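Long-range contact in isochorismatase hydrolase (Alkaliphilus metalliredigens, PDB 3HB7), which is a member of the isochorismatase family and probably acts as a hydrolase: residues T122-G127 with I149-G154. Numbering follows the deposited sequence.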
loop_
_atom_site.group_PDB
_atom_site.type_symbol
_atom_site.label_atom_id
_atom_site.label_comp_id
_atom_site.label_asym_id
_atom_site.label_seq_id
_atom_site.Cartn_x
_atom_site.Cartn_y
_atom_site.Cartn_z
ATOM N N THR E 122 -19.666 -16.271 44.782
ATOM C CA THR E 122 -19.395 -16.387 43.386
ATOM C C THR E 122 -20.248 -15.465 42.590
ATOM O O THR E 122 -21.414 -15.375 42.804
ATOM C CB THR E 122 -19.647 -17.817 42.925
ATOM O OG1 THR E 122 -18.621 -18.645 43.437
ATOM C CG2 THR E 122 -19.626 -17.923 41.447
ATOM N N VAL E 123 -19.660 -14.802 41.624
ATOM C CA VAL E 123 -20.436 -13.986 40.736
ATOM C C VAL E 123 -20.328 -14.524 39.346
ATOM O O VAL E 123 -19.293 -14.958 38.943
ATOM C CB VAL E 123 -20.021 -12.501 40.779
ATOM C CG1 VAL E 123 -19.737 -12.083 42.167
ATOM C CG2 VAL E 123 -18.856 -12.253 39.928
ATOM N N VAL E 124 -21.424 -14.520 38.626
ATOM C CA VAL E 124 -21.407 -15.003 37.271
ATOM C C VAL E 124 -21.927 -13.966 36.302
ATOM O O VAL E 124 -22.897 -13.320 36.558
ATOM C CB VAL E 124 -22.118 -16.380 37.119
ATOM C CG1 VAL E 124 -22.266 -17.081 38.430
ATOM C CG2 VAL E 124 -23.405 -16.255 36.420
ATOM N N LEU E 125 -21.259 -13.818 35.179
ATOM C CA LEU E 125 -21.407 -12.645 34.347
ATOM C C LEU E 125 -22.222 -12.825 33.108
ATOM O O LEU E 125 -22.001 -13.733 32.357
ATOM C CB LEU E 125 -20.041 -12.127 33.933
ATOM C CG LEU E 125 -19.249 -11.328 34.931
ATOM C CD1 LEU E 125 -20.134 -10.342 35.502
ATOM C CD2 LEU E 125 -18.727 -12.205 35.983
ATOM N N THR E 126 -23.148 -11.913 32.896
ATOM C CA THR E 126 -24.004 -11.942 31.748
ATOM C C THR E 126 -24.238 -10.556 31.250
ATOM O O THR E 126 -24.175 -9.627 31.982
ATOM C CB THR E 126 -25.349 -12.598 32.071
ATOM O OG1 THR E 126 -26.030 -11.846 33.056
ATOM C CG2 THR E 126 -25.141 -13.978 32.584
ATOM N N GLY E 127 -24.561 -10.421 29.992
ATOM C CA GLY E 127 -24.709 -9.105 29.458
ATOM C C GLY E 127 -23.640 -8.701 28.496
ATOM O O GLY E 127 -22.957 -9.505 27.919
ATOM N N ILE E 149 -17.420 -16.428 37.310
ATOM C CA ILE E 149 -17.786 -17.257 36.202
ATOM C C ILE E 149 -18.300 -16.386 35.088
ATOM O O ILE E 149 -19.041 -15.476 35.317
ATOM C CB ILE E 149 -18.854 -18.286 36.605
ATOM C CG1 ILE E 149 -18.221 -19.433 37.341
ATOM C CG2 ILE E 149 -19.512 -18.883 35.444
ATOM C CD1 ILE E 149 -19.169 -20.157 38.167
ATOM N N THR E 150 -17.893 -16.680 33.869
ATOM C CA THR E 150 -18.336 -15.931 32.716
ATOM C C THR E 150 -19.097 -16.837 31.794
ATOM O O THR E 150 -18.602 -17.856 31.397
ATOM C CB THR E 150 -17.168 -15.417 31.891
ATOM O OG1 THR E 150 -16.191 -14.835 32.726
ATOM C CG2 THR E 150 -17.630 -14.419 30.933
ATOM N N LEU E 151 -20.284 -16.431 31.410
ATOM C CA LEU E 151 -21.102 -17.260 30.580
ATOM C C LEU E 151 -20.934 -16.893 29.135
ATOM O O LEU E 151 -21.398 -15.876 28.706
ATOM C CB LEU E 151 -22.550 -17.072 30.964
ATOM C CG LEU E 151 -23.212 -18.075 31.879
ATOM C CD1 LEU E 151 -22.250 -18.695 32.785
ATOM C CD2 LEU E 151 -24.295 -17.419 32.638
ATOM N N SER E 152 -20.294 -17.777 28.389
ATOM C CA SER E 152 -19.889 -17.524 27.025
ATOM C C SER E 152 -21.034 -17.255 26.097
ATOM O O SER E 152 -20.944 -16.409 25.272
ATOM C CB SER E 152 -19.024 -18.651 26.491
ATOM O OG SER E 152 -19.564 -19.921 26.747
ATOM N N ASP E 153 -22.124 -17.967 26.223
ATOM C CA ASP E 153 -23.275 -17.639 25.416
ATOM C C ASP E 153 -24.204 -16.708 26.146
ATOM O O ASP E 153 -25.217 -16.309 25.630
ATOM C CB ASP E 153 -23.987 -18.884 24.912
ATOM C CG ASP E 153 -24.265 -19.872 25.990
ATOM O OD1 ASP E 153 -23.735 -19.763 27.091
ATOM O OD2 ASP E 153 -25.033 -20.793 25.729
ATOM N N GLY E 154 -23.827 -16.351 27.359
ATOM C CA GLY E 154 -24.530 -15.337 28.099
ATOM C C GLY E 154 -24.035 -13.923 27.890
ATOM O O GLY E 154 -24.660 -13.000 28.322
#
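Val-124 and Ile-149 lie side by side as a parallel bridge pair inside the parallel sheet, between strands 8-13 and 175-177, pointing the same way, with CB of Val-124 3.8 Å from CB of Ile-149. These beta-branched residues suit strands: their broad shoulders fill one face close to the backbone. With CG1 of Ile-149 anti to its carbonyl carbon (chi1 -79°), the chain runs back toward the start of the strand, and its CD1 meets CG2 of Thr-122 at 4.0 Å. On the same face Leu-151, long enough to span to the next strand, reaches across with CD2 to CG2 of Thr-126, at 3.5 Å. Thr-126 thus offers its methyl, while its OG1 hydrogen-bonds to Leu-11 O.

The backbone ladder is short at first: Ile-149 N gives a 2.9 Å bond to Val-123 O, and Ile-149 O accepts a bent one from Leu-125 N at 2.8 Å. On the other face CD2 of Leu-125 sits against that same Ile-149 O. Further on the ladder slackens, Leu-151 N reaching Leu-125 O weakly at 3.3 Å. The chain then turns away through the partly exposed Ser-152 and Asp-153, and returns at Gly-154, where a CB would strike that of Leu-151. Gly-154 O takes a hydrogen bond from Gly-127 N, 3.1 Å away, straight at the hydrogen (170°) but with the donor tilted out of the carbonyl plane. At Gly-127 (phi 110°) a side chain would press on Thr-126 O.

The contact closes the right-handed beta-alpha-beta unit formed with helix 133-143. Its chemistry implies a core joined by backbone bonds and apolar contact rather than by charge.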